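PDB 3EFY: Cif (Cell cycle inhibiting factor), which probably deamidates a glutamine of host NEDD8, which abolishes the activity of cullin-RING ubiquitin ligases and inhibits the host cell cycle. Local coordinates for residues N118-M123 with F159-F164; R80-Y85 with I111-I116; T13-M18 with V56-D61; T128-I133 with G141-L146. One frame throughout, in Å; residues are numbered along the deposited sequence.

Interaction 1. Residues N118-M123 with F159-F164; sequences NYFSCM and FSFQLF
The helical segment 118-123 runs roughly antiparallel to strand segment 159-164, at 149° between their directions, and comes closest where the CA atoms of F120 and F159 lie 8.0 Å apart. This is helix-on-sheet packing built round an aromatic cluster: F120 from the helix, and F159 and F161 from the strand, two residues apart and so on the same side of it. Phenylalanine suits all three places, because flat, wholly apolar rings can fill the gap between two backbones that lie too far apart to bond directly. F120 has CG anti to its carbonyl carbon (chi1 -62°), and its ring takes part in two interactions at once. F161 turns its edge to one face of F120 in an edge-to-face pair, the centroids 5.0 Å apart, with F161 CE1 offset toward the rim. F120 in turn presents its own edge to the face of F159, an offset edge-to-face pair with planes at 64°. Its CD1 approaches CE1 of F159 to 3.6 Å. Two more helix residues reach F159: Y119, with CE2 at the ring edge, and M123, whose CG is 4.0 Å from F159 CZ and whose side chain crosses at about a right angle. Y119 offers only ring carbon here, while its hydroxyl hydrogen-bonds D61 of strand 54-61. L39 of helix 39-47 touches both F120 and F161, and L42 touches F161. The closest point with the helix backbone is at F159 CE2, which lies 3.5 Å from F120 O.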
loop_
_atom_site.group_PDB
_atom_site.type_symbol
_atom_site.label_atom_id
_atom_site.label_comp_id
_atom_site.label_asym_id
_atom_site.label_seq_id
_atom_site.Cartn_x
_atom_site.Cartn_y
_atom_site.Cartn_z
ATOM N N ASN A 118 28.621 -3.565 -10.387
ATOM C CA ASN A 118 29.496 -3.537 -11.540
ATOM C C ASN A 118 28.702 -3.082 -12.756
ATOM O O ASN A 118 29.184 -2.262 -13.541
ATOM C CB ASN A 118 30.082 -4.909 -11.810
ATOM C CG ASN A 118 30.966 -4.929 -13.076
ATOM O OD1 ASN A 118 30.580 -5.470 -14.123
ATOM N ND2 ASN A 118 32.144 -4.302 -12.990
ATOM N N TYR A 119 27.473 -3.575 -12.886
ATOM C CA TYR A 119 26.588 -3.118 -13.976
ATOM C C TYR A 119 26.382 -1.592 -13.935
ATOM O O TYR A 119 26.510 -0.894 -14.953
ATOM C CB TYR A 119 25.217 -3.912 -13.994
ATOM C CG TYR A 119 24.165 -3.180 -14.745
ATOM C CD1 TYR A 119 24.176 -3.144 -16.136
ATOM C CD2 TYR A 119 23.238 -2.369 -14.073
ATOM C CE1 TYR A 119 23.284 -2.383 -16.832
ATOM C CE2 TYR A 119 22.316 -1.621 -14.764
ATOM C CZ TYR A 119 22.339 -1.629 -16.145
ATOM O OH TYR A 119 21.485 -0.860 -16.861
ATOM N N PHE A 120 26.061 -1.029 -12.757
ATOM C CA PHE A 120 25.867 0.417 -12.655
ATOM C C PHE A 120 27.116 1.151 -13.149
ATOM O O PHE A 120 27.046 2.139 -13.906
ATOM C CB PHE A 120 25.620 0.873 -11.195
ATOM C CG PHE A 120 24.383 0.315 -10.535
ATOM C CD1 PHE A 120 23.251 0.000 -11.220
ATOM C CD2 PHE A 120 24.368 0.168 -9.158
ATOM C CE1 PHE A 120 22.176 -0.509 -10.574
ATOM C CE2 PHE A 120 23.301 -0.295 -8.514
ATOM C CZ PHE A 120 22.192 -0.649 -9.194
ATOM N N SER A 121 28.266 0.653 -12.713
ATOM C CA SER A 121 29.529 1.279 -13.071
ATOM C C SER A 121 29.769 1.241 -14.589
ATOM O O SER A 121 30.084 2.252 -15.192
ATOM C CB SER A 121 30.688 0.622 -12.326
ATOM O OG SER A 121 31.864 1.352 -12.631
ATOM N N CYS A 122 29.578 0.083 -15.192
ATOM C CA CYS A 122 29.728 -0.058 -16.653
ATOM C C CYS A 122 28.753 0.827 -17.429
ATOM O O CYS A 122 29.160 1.563 -18.317
ATOM C CB CYS A 122 29.535 -1.509 -17.076
ATOM S SG CYS A 122 30.828 -2.610 -16.517
ATOM N N MET A 123 27.462 0.786 -17.090
ATOM C CA MET A 123 26.469 1.581 -17.796
ATOM C C MET A 123 26.718 3.079 -17.639
ATOM O O MET A 123 26.526 3.857 -18.576
ATOM C CB MET A 123 25.056 1.186 -17.337
ATOM C CG MET A 123 23.910 1.873 -17.987
ATOM S SD MET A 123 23.774 1.380 -19.747
ATOM C CE MET A 123 24.378 -0.264 -19.609
ATOM N N PHE A 159 21.824 7.629 -13.618
ATOM C CA PHE A 159 21.173 6.949 -12.497
ATOM C C PHE A 159 20.709 7.929 -11.427
ATOM O O PHE A 159 21.374 8.936 -11.152
ATOM C CB PHE A 159 22.137 5.971 -11.827
ATOM C CG PHE A 159 22.419 4.728 -12.633
ATOM C CD1 PHE A 159 21.550 3.660 -12.582
ATOM C CD2 PHE A 159 23.537 4.643 -13.416
ATOM C CE1 PHE A 159 21.782 2.490 -13.291
ATOM C CE2 PHE A 159 23.822 3.449 -14.142
ATOM C CZ PHE A 159 22.920 2.387 -14.103
ATOM N N SER A 160 19.593 7.593 -10.797
ATOM C CA SER A 160 19.131 8.226 -9.543
ATOM C C SER A 160 18.678 7.089 -8.624
ATOM O O SER A 160 17.950 6.201 -9.067
ATOM C CB SER A 160 17.923 9.100 -9.830
ATOM O OG SER A 160 17.402 9.733 -8.678
ATOM N N PHE A 161 19.086 7.134 -7.362
ATOM C CA PHE A 161 18.785 6.091 -6.411
ATOM C C PHE A 161 18.062 6.652 -5.204
ATOM O O PHE A 161 18.210 7.825 -4.849
ATOM C CB PHE A 161 20.058 5.449 -5.906
ATOM C CG PHE A 161 20.891 4.816 -6.989
ATOM C CD1 PHE A 161 20.595 3.526 -7.416
ATOM C CD2 PHE A 161 21.963 5.493 -7.550
ATOM C CE1 PHE A 161 21.374 2.922 -8.415
ATOM C CE2 PHE A 161 22.755 4.895 -8.508
ATOM C CZ PHE A 161 22.444 3.608 -8.950
ATOM N N GLN A 162 17.287 5.790 -4.550
ATOM C CA GLN A 162 16.774 6.063 -3.188
ATOM C C GLN A 162 17.121 4.856 -2.332
ATOM O O GLN A 162 16.928 3.700 -2.765
ATOM C CB GLN A 162 15.274 6.286 -3.167
ATOM C CG GLN A 162 14.854 7.473 -4.051
ATOM C CD GLN A 162 13.364 7.692 -4.084
ATOM O OE1 GLN A 162 12.588 6.941 -3.466
ATOM N NE2 GLN A 162 12.938 8.757 -4.780
ATOM N N LEU A 163 17.687 5.116 -1.141
ATOM C CA LEU A 163 18.179 4.034 -0.285
ATOM C C LEU A 163 17.564 4.169 1.113
ATOM O O LEU A 163 17.703 5.243 1.747
ATOM C CB LEU A 163 19.673 4.107 -0.180
ATOM C CG LEU A 163 20.414 3.104 0.669
ATOM C CD1 LEU A 163 20.149 1.652 0.189
ATOM C CD2 LEU A 163 21.922 3.446 0.639
ATOM N N PHE A 164 16.933 3.129 1.590
ATOM C CA PHE A 164 16.297 3.122 2.894
ATOM C C PHE A 164 16.626 1.859 3.687
ATOM O O PHE A 164 16.641 0.751 3.134
ATOM C CB PHE A 164 14.773 3.165 2.777
ATOM C CG PHE A 164 14.192 4.446 2.249
ATOM C CD1 PHE A 164 14.149 4.694 0.893
ATOM C CD2 PHE A 164 13.589 5.356 3.104
ATOM C CE1 PHE A 164 13.533 5.847 0.392
ATOM C CE2 PHE A 164 12.967 6.514 2.589
ATOM C CZ PHE A 164 12.960 6.733 1.215
#

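Interaction 2. Residues R80-Y85 with I111-I116; sequences RPAFLY and ILLDDI
A82 and I111 pair as antiparallel, hydrogen-bonded neighbours at the edge of the central sheet, where the short strand 111-112 joins strand 81-85 just before helix 113-124 begins. I111 N donates to A82 O over 2.8 Å, and A82 N returns a bond to I111 O, reaching it from above the carbonyl plane. A third bond, from L113 N to R80 O at 3.0 Å, is nearly along the C=O axis and carries the pairing into the first turn of the helix, L112 standing at the N-cap position. The shape depends on the smallness of A82. Its methyl forms the floor of a shallow hollow, into which L113 lowers CB, 4.2 Å from A82 CB, while CG1 of I111 comes in at 4.3 Å from the same methyl. With chi1 at 64°, I111 CG1 stands between its backbone N and carbonyl carbon, and this brings it to 3.4 Å from A82 O. L84, two residues farther along the strand, is the larger bump: its CD1 meets CD1 of I116 at 3.9 Å, the two side chains crossing at about a right angle. F137 of helix 130-137 touches both these leucine and isoleucine chains. One water receives the N-H of D114 and donates to R80 O, which therefore serves both the water and L113. Two chemistries are thus combined: backbone bonds fix the register of strand and helix start, and aliphatic groups, with no polar ends to satisfy, pack against one another beside those bonds.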
loop_
_atom_site.group_PDB
_atom_site.type_symbol
_atom_site.label_atom_id
_atom_site.label_comp_id
_atom_site.label_asym_id
_atom_site.label_seq_id
_atom_site.Cartn_x
_atom_site.Cartn_y
_atom_site.Cartn_z
ATOM N N ARG A 80 28.303 -9.929 -0.630
ATOM C CA ARG A 80 27.008 -9.741 -0.027
ATOM C C ARG A 80 25.885 -10.080 -1.007
ATOM O O ARG A 80 25.923 -9.596 -2.132
ATOM C CB ARG A 80 26.844 -8.302 0.409
ATOM C CG ARG A 80 25.689 -8.127 1.348
ATOM C CD ARG A 80 25.780 -6.890 2.181
ATOM N NE ARG A 80 24.647 -6.712 3.070
ATOM C CZ ARG A 80 24.575 -5.788 4.050
ATOM N NH1 ARG A 80 25.587 -4.962 4.270
ATOM N NH2 ARG A 80 23.505 -5.690 4.779
ATOM N N PRO A 81 24.915 -10.898 -0.594
ATOM C CA PRO A 81 23.797 -11.206 -1.509
ATOM C C PRO A 81 22.777 -10.064 -1.638
ATOM O O PRO A 81 22.675 -9.182 -0.788
ATOM C CB PRO A 81 23.124 -12.420 -0.887
ATOM C CG PRO A 81 23.968 -12.795 0.302
ATOM C CD PRO A 81 24.923 -11.748 0.605
ATOM N N ALA A 82 22.036 -10.094 -2.743
ATOM C CA ALA A 82 20.930 -9.158 -2.930
ATOM C C ALA A 82 19.854 -9.856 -3.760
ATOM O O ALA A 82 20.117 -10.905 -4.354
ATOM C CB ALA A 82 21.443 -7.917 -3.636
ATOM N N PHE A 83 18.672 -9.241 -3.856
ATOM C CA PHE A 83 17.598 -9.736 -4.696
ATOM C C PHE A 83 17.172 -8.572 -5.577
ATOM O O PHE A 83 17.187 -7.421 -5.142
ATOM C CB PHE A 83 16.461 -10.238 -3.866
ATOM C CG PHE A 83 16.835 -11.440 -3.004
ATOM C CD1 PHE A 83 16.600 -12.722 -3.460
ATOM C CD2 PHE A 83 17.399 -11.264 -1.756
ATOM C CE1 PHE A 83 16.936 -13.830 -2.685
ATOM C CE2 PHE A 83 17.755 -12.386 -0.970
ATOM C CZ PHE A 83 17.515 -13.650 -1.451
ATOM N N LEU A 84 16.761 -8.872 -6.789
ATOM C CA LEU A 84 16.266 -7.840 -7.733
ATOM C C LEU A 84 14.795 -8.100 -8.029
ATOM O O LEU A 84 14.410 -9.202 -8.400
ATOM C CB LEU A 84 17.059 -7.905 -9.022
ATOM C CG LEU A 84 16.938 -6.664 -9.943
ATOM C CD1 LEU A 84 18.304 -6.376 -10.644
ATOM C CD2 LEU A 84 15.875 -7.006 -10.844
ATOM N N TYR A 85 13.960 -7.060 -7.893
ATOM C CA TYR A 85 12.540 -7.116 -8.141
ATOM C C TYR A 85 12.200 -6.067 -9.232
ATOM O O TYR A 85 12.670 -4.941 -9.194
ATOM C CB TYR A 85 11.664 -6.819 -6.908
ATOM C CG TYR A 85 12.138 -7.520 -5.637
ATOM C CD1 TYR A 85 12.465 -8.855 -5.645
ATOM C CD2 TYR A 85 12.280 -6.800 -4.449
ATOM C CE1 TYR A 85 12.895 -9.502 -4.457
ATOM C CE2 TYR A 85 12.702 -7.434 -3.296
ATOM C CZ TYR A 85 13.038 -8.768 -3.325
ATOM O OH TYR A 85 13.514 -9.411 -2.166
ATOM N N ILE A 111 21.294 -12.815 -6.089
ATOM C CA ILE A 111 22.400 -12.382 -6.909
ATOM C C ILE A 111 23.474 -11.805 -6.000
ATOM O O ILE A 111 23.276 -11.797 -4.783
ATOM C CB ILE A 111 21.984 -11.367 -7.994
ATOM C CG1 ILE A 111 21.481 -10.079 -7.345
ATOM C CG2 ILE A 111 20.938 -12.031 -8.928
ATOM C CD1 ILE A 111 21.263 -8.906 -8.340
ATOM N N LEU A 112 24.606 -11.428 -6.564
ATOM C CA LEU A 112 25.667 -10.733 -5.808
ATOM C C LEU A 112 25.457 -9.239 -5.973
ATOM O O LEU A 112 25.341 -8.712 -7.096
ATOM C CB LEU A 112 27.059 -11.091 -6.296
ATOM C CG LEU A 112 27.494 -12.555 -6.066
ATOM C CD1 LEU A 112 28.906 -12.796 -6.673
ATOM C CD2 LEU A 112 27.449 -12.886 -4.590
ATOM N N LEU A 113 25.409 -8.541 -4.851
ATOM C CA LEU A 113 25.375 -7.100 -4.891
ATOM C C LEU A 113 26.487 -6.522 -5.737
ATOM O O LEU A 113 26.283 -5.579 -6.487
ATOM C CB LEU A 113 25.402 -6.546 -3.453
ATOM C CG LEU A 113 25.364 -5.026 -3.307
ATOM C CD1 LEU A 113 24.084 -4.426 -3.943
ATOM C CD2 LEU A 113 25.381 -4.652 -1.813
ATOM N N ASP A 114 27.689 -7.124 -5.669
ATOM C CA ASP A 114 28.795 -6.650 -6.474
ATOM C C ASP A 114 28.518 -6.716 -7.991
ATOM O O ASP A 114 29.045 -5.897 -8.727
ATOM C CB ASP A 114 30.033 -7.504 -6.223
ATOM C CG ASP A 114 30.702 -7.214 -4.913
ATOM O OD1 ASP A 114 30.435 -6.177 -4.293
ATOM O OD2 ASP A 114 31.522 -8.068 -4.522
ATOM N N ASP A 115 27.741 -7.716 -8.426
ATOM C CA ASP A 115 27.466 -7.883 -9.864
ATOM C C ASP A 115 26.534 -6.759 -10.363
ATOM O O ASP A 115 26.744 -6.217 -11.473
ATOM C CB ASP A 115 26.873 -9.231 -10.170
ATOM C CG ASP A 115 27.927 -10.356 -10.150
ATOM O OD1 ASP A 115 29.126 -10.046 -10.294
ATOM O OD2 ASP A 115 27.521 -11.522 -9.998
ATOM N N ILE A 116 25.527 -6.415 -9.568
ATOM C CA ILE A 116 24.610 -5.334 -10.015
ATOM C C ILE A 116 25.345 -3.979 -9.923
ATOM O O ILE A 116 25.183 -3.123 -10.768
ATOM C CB ILE A 116 23.208 -5.372 -9.311
ATOM C CG1 ILE A 116 22.281 -4.292 -9.888
ATOM C CG2 ILE A 116 23.337 -5.176 -7.824
ATOM C CD1 ILE A 116 21.704 -4.608 -11.196
HETATM O O HOH W 1 28.394 -8.771 -3.510
HETATM O O HOH W 2 29.691 -7.209 -1.438
#

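Interaction 3. Residues T13-M18 with V56-D61; sequences TANAIM and VLRVND
Helix 10-22, which has the probable catalytic C10 at its start, packs on the central antiparallel sheet, as the cysteine-bearing helix does in papain-like (clan CA) enzymes; A14, N15 and M18 meet V56 and R58 of strand 54-61. The two segments run almost antiparallel, at 166°. R58 supplies the polar part. Its chain is extended from CG to NE, long enough to reach the helix, and two nitrogens grip the single oxygen OD1 of N15 side-on. NE gives the shorter bond, 2.8 Å and nearly in line with the amide C=O; NH2, 3.0 Å from OD1, approaches from above the amide plane. The planes of amide and guanidinium are turned 42° apart. An asparagine suits this place because its amide oxygen can accept from both N-H groups. Over one face of the guanidinium lies the methyl of A14, its CB 3.9 Å from NE, a residue small enough to let the helix come close. One turn on, chi2 of M18 (-63°) sets SD against the strand, 3.7 Å from V56 CG2 and 3.9 Å from R58 CB, and the further bend at chi3 places CE near R58 CB. The side chains of M18 and R58 cross at about a right angle. Flexible and apolar, methionine follows that uneven surface. I69 of strand 66-72 and F164 of strand 159-166, which flank strand 54-61, both touch M18, while A16 packs against L181 of the second subunit.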
loop_
_atom_site.group_PDB
_atom_site.type_symbol
_atom_site.label_atom_id
_atom_site.label_comp_id
_atom_site.label_asym_id
_atom_site.label_seq_id
_atom_site.Cartn_x
_atom_site.Cartn_y
_atom_site.Cartn_z
ATOM N N THR A 13 5.372 -0.117 -10.287
ATOM C CA THR A 13 5.729 -1.329 -9.556
ATOM C C THR A 13 6.800 -1.046 -8.523
ATOM O O THR A 13 6.646 -1.426 -7.350
ATOM C CB THR A 13 6.205 -2.401 -10.530
ATOM O OG1 THR A 13 5.084 -2.751 -11.373
ATOM C CG2 THR A 13 6.685 -3.642 -9.788
ATOM N N ALA A 14 7.839 -0.368 -8.940
ATOM C CA ALA A 14 8.937 -0.024 -8.007
ATOM C C ALA A 14 8.439 0.765 -6.812
ATOM O O ALA A 14 8.810 0.492 -5.655
ATOM C CB ALA A 14 10.030 0.747 -8.715
ATOM N N ASN A 15 7.638 1.810 -7.070
ATOM C CA ASN A 15 7.160 2.626 -5.964
ATOM C C ASN A 15 6.291 1.846 -4.982
ATOM O O ASN A 15 6.361 2.038 -3.773
ATOM C CB ASN A 15 6.335 3.788 -6.519
ATOM C CG ASN A 15 7.133 4.761 -7.325
ATOM O OD1 ASN A 15 8.366 4.753 -7.338
ATOM N ND2 ASN A 15 6.407 5.700 -7.985
ATOM N N ALA A 16 5.469 0.922 -5.502
ATOM C CA ALA A 16 4.608 0.116 -4.688
ATOM C C ALA A 16 5.409 -0.863 -3.806
ATOM O O ALA A 16 5.032 -1.125 -2.683
ATOM C CB ALA A 16 3.627 -0.629 -5.560
ATOM N N ILE A 17 6.467 -1.404 -4.355
ATOM C CA ILE A 17 7.370 -2.269 -3.618
ATOM C C ILE A 17 8.062 -1.505 -2.487
ATOM O O ILE A 17 8.133 -2.005 -1.338
ATOM C CB ILE A 17 8.391 -2.948 -4.515
ATOM C CG1 ILE A 17 7.718 -3.886 -5.516
ATOM C CG2 ILE A 17 9.393 -3.745 -3.643
ATOM C CD1 ILE A 17 8.618 -4.297 -6.625
ATOM N N MET A 18 8.496 -0.263 -2.739
ATOM C CA MET A 18 9.048 0.558 -1.663
ATOM C C MET A 18 8.029 0.743 -0.533
ATOM O O MET A 18 8.392 0.649 0.646
ATOM C CB MET A 18 9.527 1.914 -2.191
ATOM C CG MET A 18 10.668 1.807 -3.170
ATOM S SD MET A 18 12.194 1.117 -2.495
ATOM C CE MET A 18 12.855 2.560 -1.606
ATOM N N VAL A 56 16.704 -1.416 1.284
ATOM C CA VAL A 56 16.092 -1.484 -0.051
ATOM C C VAL A 56 16.543 -0.280 -0.868
ATOM O O VAL A 56 16.571 0.858 -0.357
ATOM C CB VAL A 56 14.562 -1.620 0.094
ATOM C CG1 VAL A 56 13.858 -0.476 0.878
ATOM C CG2 VAL A 56 13.972 -1.830 -1.225
ATOM N N LEU A 57 16.900 -0.534 -2.116
ATOM C CA LEU A 57 17.416 0.427 -3.042
ATOM C C LEU A 57 16.494 0.540 -4.240
ATOM O O LEU A 57 16.287 -0.462 -4.986
ATOM C CB LEU A 57 18.806 0.017 -3.499
ATOM C CG LEU A 57 19.536 0.857 -4.507
ATOM C CD1 LEU A 57 20.006 2.204 -3.886
ATOM C CD2 LEU A 57 20.776 0.086 -5.027
ATOM N N ARG A 58 15.930 1.749 -4.432
ATOM C CA ARG A 58 15.138 2.007 -5.647
ATOM C C ARG A 58 16.036 2.598 -6.711
ATOM O O ARG A 58 16.737 3.578 -6.459
ATOM C CB ARG A 58 13.974 2.968 -5.374
ATOM C CG ARG A 58 13.038 3.051 -6.576
ATOM C CD ARG A 58 12.153 4.260 -6.443
ATOM N NE ARG A 58 11.115 4.329 -7.477
ATOM C CZ ARG A 58 11.317 4.617 -8.763
ATOM N NH1 ARG A 58 12.531 4.839 -9.232
ATOM N NH2 ARG A 58 10.280 4.660 -9.599
ATOM N N VAL A 59 16.092 1.961 -7.882
ATOM C CA VAL A 59 16.913 2.381 -8.975
ATOM C C VAL A 59 16.109 2.971 -10.126
ATOM O O VAL A 59 15.231 2.315 -10.666
ATOM C CB VAL A 59 17.710 1.191 -9.592
ATOM C CG1 VAL A 59 18.701 1.706 -10.637
ATOM C CG2 VAL A 59 18.421 0.384 -8.441
ATOM N N ASN A 60 16.459 4.189 -10.495
ATOM C CA ASN A 60 15.908 4.865 -11.697
ATOM C C ASN A 60 17.061 4.861 -12.690
ATOM O O ASN A 60 18.038 5.607 -12.553
ATOM C CB ASN A 60 15.453 6.282 -11.299
ATOM C CG ASN A 60 14.173 6.717 -11.935
ATOM O OD1 ASN A 60 14.121 7.895 -12.386
ATOM N ND2 ASN A 60 13.104 5.898 -11.941
ATOM N N ASP A 61 17.016 3.901 -13.617
ATOM C CA ASP A 61 18.080 3.650 -14.559
ATOM C C ASP A 61 17.739 4.311 -15.894
ATOM O O ASP A 61 17.032 3.754 -16.702
ATOM C CB ASP A 61 18.241 2.123 -14.667
ATOM C CG ASP A 61 19.407 1.654 -15.495
ATOM O OD1 ASP A 61 19.909 2.389 -16.363
ATOM O OD2 ASP A 61 19.801 0.460 -15.264
#

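Interaction 4. Residues T128-I133 with G141-L146; sequences TDLEQI and GNVKML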
loop_
_atom_site.group_PDB
_atom_site.type_symbol
_atom_site.label_atom_id
_atom_site.label_comp_id
_atom_site.label_asym_id
_atom_site.label_seq_id
_atom_site.Cartn_x
_atom_site.Cartn_y
_atom_site.Cartn_z
ATOM N N THR A 128 28.234 -0.706 -22.600
ATOM C CA THR A 128 27.136 -1.666 -22.607
ATOM C C THR A 128 27.720 -3.062 -22.712
ATOM O O THR A 128 28.692 -3.291 -23.422
ATOM C CB THR A 128 26.137 -1.429 -23.760
ATOM O OG1 THR A 128 26.814 -1.609 -25.004
ATOM C CG2 THR A 128 25.544 -0.022 -23.699
ATOM N N ASP A 129 27.164 -3.977 -21.946
ATOM C CA ASP A 129 27.522 -5.359 -22.029
ATOM C C ASP A 129 26.188 -6.100 -22.093
ATOM O O ASP A 129 25.531 -6.251 -21.081
ATOM C CB ASP A 129 28.348 -5.709 -20.796
ATOM C CG ASP A 129 28.750 -7.158 -20.731
ATOM O OD1 ASP A 129 28.159 -7.994 -21.446
ATOM O OD2 ASP A 129 29.661 -7.460 -19.913
ATOM N N LEU A 130 25.776 -6.529 -23.278
ATOM C CA LEU A 130 24.454 -7.130 -23.415
ATOM C C LEU A 130 24.300 -8.439 -22.653
ATOM O O LEU A 130 23.202 -8.751 -22.159
ATOM C CB LEU A 130 24.073 -7.337 -24.886
ATOM C CG LEU A 130 23.643 -6.132 -25.714
ATOM C CD1 LEU A 130 23.362 -6.612 -27.144
ATOM C CD2 LEU A 130 22.408 -5.407 -25.123
ATOM N N GLU A 131 25.381 -9.217 -22.527
ATOM C CA GLU A 131 25.305 -10.425 -21.753
ATOM C C GLU A 131 25.057 -10.067 -20.285
ATOM O O GLU A 131 24.285 -10.739 -19.634
ATOM C CB GLU A 131 26.559 -11.297 -21.896
ATOM C CG GLU A 131 26.774 -11.844 -23.321
ATOM C CD GLU A 131 25.831 -12.974 -23.733
ATOM O OE1 GLU A 131 24.955 -13.398 -22.937
ATOM O OE2 GLU A 131 25.969 -13.448 -24.893
ATOM N N GLN A 132 25.719 -9.011 -19.833
ATOM C CA GLN A 132 25.593 -8.515 -18.436
ATOM C C GLN A 132 24.120 -8.113 -18.173
ATOM O O GLN A 132 23.510 -8.514 -17.199
ATOM C CB GLN A 132 26.530 -7.355 -18.247
ATOM C CG GLN A 132 26.446 -6.684 -16.921
ATOM C CD GLN A 132 27.490 -5.607 -16.742
ATOM O OE1 GLN A 132 27.636 -4.677 -17.560
ATOM N NE2 GLN A 132 28.231 -5.723 -15.649
ATOM N N ILE A 133 23.545 -7.375 -19.111
ATOM C CA ILE A 133 22.143 -6.906 -18.988
ATOM C C ILE A 133 21.171 -8.064 -19.017
ATOM O O ILE A 133 20.260 -8.163 -18.203
ATOM C CB ILE A 133 21.809 -5.856 -20.090
ATOM C CG1 ILE A 133 22.628 -4.598 -19.924
ATOM C CG2 ILE A 133 20.285 -5.507 -20.123
ATOM C CD1 ILE A 133 22.520 -3.660 -21.115
ATOM N N GLY A 141 17.588 -14.939 -19.265
ATOM C CA GLY A 141 18.951 -14.554 -19.555
ATOM C C GLY A 141 19.308 -14.505 -21.022
ATOM O O GLY A 141 20.459 -14.761 -21.392
ATOM N N ASN A 142 18.330 -14.162 -21.859
ATOM C CA ASN A 142 18.467 -14.312 -23.311
ATOM C C ASN A 142 18.833 -13.006 -23.992
ATOM O O ASN A 142 17.998 -12.102 -24.138
ATOM C CB ASN A 142 17.179 -14.906 -23.869
ATOM C CG ASN A 142 17.303 -15.246 -25.368
ATOM O OD1 ASN A 142 18.289 -14.895 -26.009
ATOM N ND2 ASN A 142 16.299 -15.934 -25.902
ATOM N N VAL A 143 20.092 -12.884 -24.419
ATOM C CA VAL A 143 20.591 -11.673 -25.024
ATOM C C VAL A 143 19.848 -11.327 -26.344
ATOM O O VAL A 143 19.696 -10.152 -26.676
ATOM C CB VAL A 143 22.126 -11.753 -25.233
ATOM C CG1 VAL A 143 22.469 -12.785 -26.310
ATOM C CG2 VAL A 143 22.688 -10.413 -25.650
ATOM N N LYS A 144 19.343 -12.344 -27.037
ATOM C CA LYS A 144 18.620 -12.103 -28.295
ATOM C C LYS A 144 17.306 -11.382 -28.091
ATOM O O LYS A 144 16.743 -10.862 -29.065
ATOM C CB LYS A 144 18.360 -13.400 -29.059
ATOM C CG LYS A 144 19.643 -14.100 -29.444
ATOM C CD LYS A 144 19.366 -15.305 -30.282
ATOM C CE LYS A 144 20.665 -15.992 -30.692
ATOM N NZ LYS A 144 20.370 -17.370 -31.225
ATOM N N MET A 145 16.789 -11.347 -26.862
ATOM C CA MET A 145 15.536 -10.629 -26.598
ATOM C C MET A 145 15.727 -9.146 -26.325
ATOM O O MET A 145 14.730 -8.415 -26.223
ATOM C CB MET A 145 14.753 -11.264 -25.458
ATOM C CG MET A 145 14.295 -12.683 -25.661
ATOM S SD MET A 145 13.056 -12.624 -26.972
ATOM C CE MET A 145 14.033 -13.291 -28.296
ATOM N N LEU A 146 16.966 -8.686 -26.176
ATOM C CA LEU A 146 17.242 -7.303 -25.879
ATOM C C LEU A 146 17.314 -6.490 -27.134
ATOM O O LEU A 146 17.566 -7.025 -28.225
ATOM C CB LEU A 146 18.563 -7.146 -25.152
ATOM C CG LEU A 146 18.635 -7.918 -23.842
ATOM C CD1 LEU A 146 20.044 -7.669 -23.264
ATOM C CD2 LEU A 146 17.550 -7.531 -22.811
#
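N142 OD1 accepts from K144 N at 2.9 Å, closing an Asx turn with V143 at its middle, and V143 presses on L130 of helix 130-137. The donor stands above the amide plane, at a C=O...N angle of 136°. V143 puts CG2 anti to its backbone N, and this methyl reaches L130 CB at 3.5 Å, tighter than usual for two carbons; the side chains cross at about a right angle. A compact, branched valine suits so narrow a gap. L146, directly after the short 3-10 turn, slides past L130 in the opposite direction. Its CD1 lies 3.8 Å from L130 CD2 and equally far from CG2 of I133, so one methyl bridges two helix residues. E131 bends at chi2 and sets its carboxylate beside V143, OE2 3.8 Å from CG1: plain packing, with the charge at the protein surface. D129 caps the start of helix 130-137: its OD1 takes the N-H of Q132 at 3.1 Å, from above the carboxylate plane. The whole is an N-capped helix whose following loop folds back at the surface, so that its Asx turn and 3-10 turn pack on the helix's first turn.

Interactions 1 and 3 pack helices on one antiparallel sheet, in which strands 54-61 and 159-166 are neighbours, and interaction 2 forms its edge pairing. Interactions 1 and 2 share helix 113-124, with centres 12 Å apart. Interaction 1 meets interaction 3 through Y119 OH and D61 OD2, 2.7 Å apart in a probable hydrogen bond. Interaction 4, nested in the loop that interaction 1 closes, touches it where I133 CG1 packs on Y119 CE1 at 3.9 Å. The probable active-site residues lie close by: side chain to side chain, H66 is about 7 Å from Y119 and about 6 Å from L84, Q86 about 4 Å from L84, and C10 about 6 Å from A14.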